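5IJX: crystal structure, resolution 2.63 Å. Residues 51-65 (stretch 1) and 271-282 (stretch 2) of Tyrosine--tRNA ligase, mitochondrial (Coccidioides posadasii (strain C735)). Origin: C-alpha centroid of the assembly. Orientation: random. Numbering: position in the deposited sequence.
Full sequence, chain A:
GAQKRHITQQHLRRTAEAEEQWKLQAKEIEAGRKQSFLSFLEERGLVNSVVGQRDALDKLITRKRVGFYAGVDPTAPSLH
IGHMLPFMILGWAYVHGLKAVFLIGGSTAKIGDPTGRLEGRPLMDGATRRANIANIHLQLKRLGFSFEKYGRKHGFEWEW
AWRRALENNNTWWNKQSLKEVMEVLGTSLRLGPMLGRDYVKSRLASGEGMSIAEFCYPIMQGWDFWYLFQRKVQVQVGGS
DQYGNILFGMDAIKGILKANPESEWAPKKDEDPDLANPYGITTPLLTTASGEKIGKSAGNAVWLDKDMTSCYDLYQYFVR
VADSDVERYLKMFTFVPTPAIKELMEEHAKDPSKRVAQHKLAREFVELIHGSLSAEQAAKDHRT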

# COMPACT_ATOMS: atom_id res chain seq x y z
N VAL A 51 -20.68 -11.22 13.38
CA VAL A 51 -19.60 -11.71 12.53
C VAL A 51 -18.67 -12.52 13.42
O VAL A 51 -17.99 -11.96 14.29
CB VAL A 51 -18.86 -10.57 11.82
CG1 VAL A 51 -18.14 -11.10 10.59
CG2 VAL A 51 -19.82 -9.45 11.44
N GLY A 52 -18.64 -13.83 13.21
CA GLY A 52 -18.02 -14.77 14.11
C GLY A 52 -19.06 -15.63 14.80
O GLY A 52 -20.27 -15.49 14.59
N GLN A 53 -18.58 -16.55 15.63
CA GLN A 53 -19.48 -17.39 16.41
C GLN A 53 -20.14 -16.56 17.50
O GLN A 53 -19.46 -15.93 18.31
CB GLN A 53 -18.72 -18.58 17.01
CG GLN A 53 -18.72 -19.81 16.13
CD GLN A 53 -18.23 -21.05 16.86
OE1 GLN A 53 -17.92 -21.00 18.05
NE2 GLN A 53 -18.17 -22.17 16.15
N ARG A 54 -21.47 -16.55 17.50
CA ARG A 54 -22.22 -15.69 18.41
C ARG A 54 -21.92 -16.02 19.87
O ARG A 54 -21.55 -15.14 20.66
CB ARG A 54 -23.72 -15.81 18.11
CG ARG A 54 -24.62 -14.93 18.96
CD ARG A 54 -25.14 -15.66 20.18
NE ARG A 54 -26.00 -14.81 21.00
CZ ARG A 54 -26.11 -14.90 22.32
NH1 ARG A 54 -25.40 -15.80 23.00
NH2 ARG A 54 -26.92 -14.08 22.97
N ASP A 55 -22.07 -17.29 20.24
CA ASP A 55 -21.82 -17.68 21.63
C ASP A 55 -20.37 -17.44 22.03
O ASP A 55 -20.10 -17.15 23.20
CB ASP A 55 -22.19 -19.15 21.83
CG ASP A 55 -23.67 -19.42 21.66
OD1 ASP A 55 -24.05 -20.58 21.39
OD2 ASP A 55 -24.46 -18.46 21.79
N ALA A 56 -19.44 -17.55 21.08
CA ALA A 56 -18.05 -17.22 21.38
C ALA A 56 -17.90 -15.74 21.74
O ALA A 56 -17.12 -15.39 22.63
CB ALA A 56 -17.16 -17.57 20.18
N LEU A 57 -18.63 -14.87 21.05
CA LEU A 57 -18.56 -13.44 21.35
C LEU A 57 -19.21 -13.13 22.69
O LEU A 57 -18.66 -12.37 23.49
CB LEU A 57 -19.22 -12.63 20.23
CG LEU A 57 -19.39 -11.13 20.50
CD1 LEU A 57 -18.05 -10.48 20.84
CD2 LEU A 57 -20.02 -10.45 19.29
N ASP A 58 -20.39 -13.70 22.95
CA ASP A 58 -21.00 -13.59 24.27
C ASP A 58 -20.01 -14.00 25.35
O ASP A 58 -19.84 -13.30 26.36
CB ASP A 58 -22.26 -14.45 24.33
CG ASP A 58 -23.23 -13.99 25.40
OD1 ASP A 58 -23.05 -12.87 25.93
OD2 ASP A 58 -24.18 -14.74 25.70
N LYS A 59 -19.32 -15.12 25.13
CA LYS A 59 -18.31 -15.59 26.07
C LYS A 59 -17.21 -14.55 26.25
O LYS A 59 -16.81 -14.23 27.37
CB LYS A 59 -17.72 -16.91 25.57
CG LYS A 59 -16.77 -17.59 26.53
CD LYS A 59 -16.37 -18.97 26.00
CE LYS A 59 -15.02 -18.93 25.31
NZ LYS A 59 -14.79 -20.13 24.45
N LEU A 60 -16.70 -14.01 25.14
CA LEU A 60 -15.64 -13.01 25.20
C LEU A 60 -16.06 -11.83 26.07
O LEU A 60 -15.38 -11.47 27.03
CB LEU A 60 -15.28 -12.54 23.79
CG LEU A 60 -14.30 -11.36 23.71
CD1 LEU A 60 -12.91 -11.79 24.15
CD2 LEU A 60 -14.27 -10.79 22.30
N ILE A 61 -17.19 -11.20 25.72
CA ILE A 61 -17.62 -10.01 26.44
C ILE A 61 -17.86 -10.32 27.91
O ILE A 61 -17.51 -9.53 28.79
CB ILE A 61 -18.88 -9.42 25.77
CG1 ILE A 61 -18.59 -9.09 24.30
CG2 ILE A 61 -19.34 -8.17 26.51
CD1 ILE A 61 -19.80 -8.59 23.52
N THR A 62 -18.44 -11.48 28.19
CA THR A 62 -18.72 -11.84 29.58
C THR A 62 -17.43 -12.02 30.37
O THR A 62 -17.35 -11.61 31.54
CB THR A 62 -19.57 -13.11 29.63
OG1 THR A 62 -20.82 -12.88 28.95
CG2 THR A 62 -19.85 -13.52 31.06
N ARG A 63 -16.42 -12.64 29.77
CA ARG A 63 -15.19 -12.98 30.47
C ARG A 63 -14.13 -11.88 30.41
O ARG A 63 -13.14 -11.97 31.15
CB ARG A 63 -14.57 -14.25 29.88
CG ARG A 63 -15.22 -15.55 30.31
CD ARG A 63 -14.16 -16.64 30.44
NE ARG A 63 -14.72 -17.99 30.38
CZ ARG A 63 -14.05 -19.06 29.97
NH1 ARG A 63 -12.79 -18.95 29.57
NH2 ARG A 63 -14.63 -20.25 29.96
N LYS A 64 -14.30 -10.86 29.58
CA LYS A 64 -13.20 -9.95 29.29
C LYS A 64 -13.73 -8.55 29.03
O LYS A 64 -14.68 -8.37 28.27
CB LYS A 64 -12.40 -10.45 28.08
CG LYS A 64 -11.08 -9.75 27.86
CD LYS A 64 -10.30 -10.44 26.75
CE LYS A 64 -8.90 -9.88 26.61
NZ LYS A 64 -8.10 -10.66 25.63
N ARG A 65 -13.10 -7.55 29.67
CA ARG A 65 -13.47 -6.15 29.49
C ARG A 65 -12.84 -5.66 28.18
O ARG A 65 -11.81 -4.97 28.16
CB ARG A 65 -13.01 -5.32 30.68
CG ARG A 65 -13.60 -3.92 30.75
CD ARG A 65 -12.95 -3.09 31.85
NE ARG A 65 -13.23 -3.61 33.19
CZ ARG A 65 -14.20 -3.17 33.99
NH1 ARG A 65 -15.00 -2.18 33.61
NH2 ARG A 65 -14.36 -3.71 35.19
N GLU A 271 -4.08 -21.29 25.87
CA GLU A 271 -4.97 -20.15 25.99
C GLU A 271 -6.19 -20.35 25.10
O GLU A 271 -6.09 -20.95 24.03
CB GLU A 271 -4.25 -18.85 25.60
CG GLU A 271 -3.08 -18.49 26.50
CD GLU A 271 -2.22 -17.38 25.93
OE1 GLU A 271 -2.39 -17.03 24.75
OE2 GLU A 271 -1.36 -16.85 26.68
N ASP A 272 -7.33 -19.86 25.55
CA ASP A 272 -8.57 -20.04 24.81
C ASP A 272 -8.59 -19.12 23.59
O ASP A 272 -8.61 -17.90 23.76
CB ASP A 272 -9.77 -19.75 25.69
CG ASP A 272 -11.09 -19.94 24.96
OD1 ASP A 272 -11.10 -20.67 23.95
OD2 ASP A 272 -12.10 -19.37 25.41
N PRO A 273 -8.59 -19.66 22.37
CA PRO A 273 -8.56 -18.77 21.19
C PRO A 273 -9.74 -17.82 21.13
O PRO A 273 -9.59 -16.69 20.66
CB PRO A 273 -8.55 -19.74 20.01
CG PRO A 273 -8.14 -21.06 20.58
CD PRO A 273 -8.64 -21.08 21.98
N ASP A 274 -10.92 -18.26 21.58
CA ASP A 274 -12.10 -17.40 21.54
C ASP A 274 -11.89 -16.10 22.30
O ASP A 274 -12.59 -15.12 22.03
CB ASP A 274 -13.31 -18.15 22.10
CG ASP A 274 -13.74 -19.31 21.21
OD1 ASP A 274 -12.98 -19.65 20.28
OD2 ASP A 274 -14.82 -19.87 21.45
N LEU A 275 -10.96 -16.07 23.25
CA LEU A 275 -10.68 -14.86 24.02
C LEU A 275 -9.64 -13.97 23.36
O LEU A 275 -9.43 -12.84 23.82
CB LEU A 275 -10.21 -15.23 25.43
CG LEU A 275 -11.22 -16.00 26.28
CD1 LEU A 275 -10.60 -16.39 27.62
CD2 LEU A 275 -12.49 -15.19 26.49
N ALA A 276 -8.98 -14.44 22.30
CA ALA A 276 -7.95 -13.67 21.61
C ALA A 276 -8.37 -13.21 20.22
O ALA A 276 -7.62 -12.46 19.59
CB ALA A 276 -6.67 -14.50 21.50
N ASN A 277 -9.53 -13.64 19.72
CA ASN A 277 -9.90 -13.43 18.33
C ASN A 277 -10.73 -12.17 18.16
O ASN A 277 -11.32 -11.66 19.12
CB ASN A 277 -10.68 -14.63 17.80
CG ASN A 277 -9.79 -15.78 17.40
OD1 ASN A 277 -8.57 -15.73 17.59
ND2 ASN A 277 -10.38 -16.83 16.85
N PRO A 278 -10.80 -11.64 16.94
CA PRO A 278 -11.67 -10.50 16.66
C PRO A 278 -13.09 -10.94 16.32
O PRO A 278 -13.32 -12.03 15.79
CB PRO A 278 -10.99 -9.84 15.46
CG PRO A 278 -10.39 -10.99 14.73
CD PRO A 278 -9.95 -11.97 15.79
N TYR A 279 -14.04 -10.06 16.62
CA TYR A 279 -15.45 -10.32 16.35
C TYR A 279 -16.10 -9.06 15.79
O TYR A 279 -15.55 -7.96 15.84
CB TYR A 279 -16.18 -10.76 17.62
CG TYR A 279 -15.67 -12.06 18.22
CD1 TYR A 279 -16.27 -13.27 17.92
CD2 TYR A 279 -14.59 -12.07 19.09
CE1 TYR A 279 -15.81 -14.46 18.47
CE2 TYR A 279 -14.12 -13.25 19.64
CZ TYR A 279 -14.73 -14.44 19.33
OH TYR A 279 -14.27 -15.61 19.87
N GLY A 280 -17.30 -9.25 15.24
CA GLY A 280 -18.04 -8.14 14.67
C GLY A 280 -19.50 -8.18 15.06
O GLY A 280 -20.05 -9.23 15.41
N ILE A 281 -20.13 -7.01 15.01
CA ILE A 281 -21.56 -6.87 15.21
C ILE A 281 -22.11 -5.92 14.15
O ILE A 281 -21.54 -4.85 13.91
CB ILE A 281 -21.91 -6.34 16.62
CG1 ILE A 281 -21.32 -7.26 17.69
CG2 ILE A 281 -23.42 -6.24 16.79
CD1 ILE A 281 -21.48 -6.74 19.11
N THR A 282 -23.20 -6.33 13.51
CA THR A 282 -23.89 -5.52 12.52
C THR A 282 -25.29 -5.21 13.01
O THR A 282 -26.01 -6.11 13.47
CB THR A 282 -23.95 -6.22 11.16
OG1 THR A 282 -24.61 -7.49 11.30
CG2 THR A 282 -22.56 -6.42 10.58

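Tyr279 lies at the apolar centre of the contact, its ring set against the helix that runs from Arg54 to Arg63. Leu57 CA sits over one face of the ring, while Leu57 CD1 reaches Tyr279 CB at 3.7 Å. One turn on, Leu60 CD2 packs 3.5 Å from Tyr279 CD2, and Ala56, next to Leu57, places its CB 3.8 Å from Tyr279 CE1. The alanine CB points toward the second stretch and meets the phenol, with Ala56 CB 3.5 Å from Tyr279 OH. That hydroxyl does not go unpaired in these apolar surroundings: Tyr279 OH donates to Asp274 O at 2.8 Å, tying the strand residue back to the turn that precedes it in the same stretch.

Two further apolar pairs widen this centre. Leu57 CD2 meets Ile281 CG1 at 3.8 Å; the CA-to-CB bond of Ile281 points away, but the end of its side chain comes nearer. Leu60 CD1 touches Leu275 CD2 at 4.1 Å and also lies 3.6 Å from Leu275 O.

The helix crosses the strand 279-282 steeply, at 106° between their N-to-C directions, with axes 9.4 Å apart at closest approach. Just before the helix, the chain instead pairs with the strand directly. Val51 and Gly280 form an antiparallel bridge with both backbone hydrogen bonds made, Val51 N to Gly280 O at 2.9 Å and Gly280 N to Val51 O at 3.0 Å. Their CA atoms are 4.4 Å apart, and Gly280 has no side chain to obstruct Val51: an ideal CB there would stand 2.9 Å from Val51 CG2, a clash. Gly52 then turns the chain toward the helix with a phi of 111°, a backbone conformation that calls for glycine; a CB would also crowd Tyr279 CD1.

Charge gathers at the outer edge. Lys59 reaches out from the helix to two acidic residues, forming salt bridges from Lys59 NZ to Asp274 OD2 and from Lys59 NZ to Asp272 OD2, both 3.0 Å, although the hydrogen bond to Asp272 is weak. One ammonium group thus clamps both carboxylates to the helix. Asp272 OD2 stands 4.2 Å from Arg63 NH1 but well out of the guanidinium plane, so no N-H points at it and the pair attracts by charge alone; Arg63 NH1 also rests 3.9 Å from Leu275 CD1. Just past the helix, the extended Lys64 side chain, t at all four chi angles, carries Lys64 NZ to Leu275 O for a hydrogen bond of 3.1 Å.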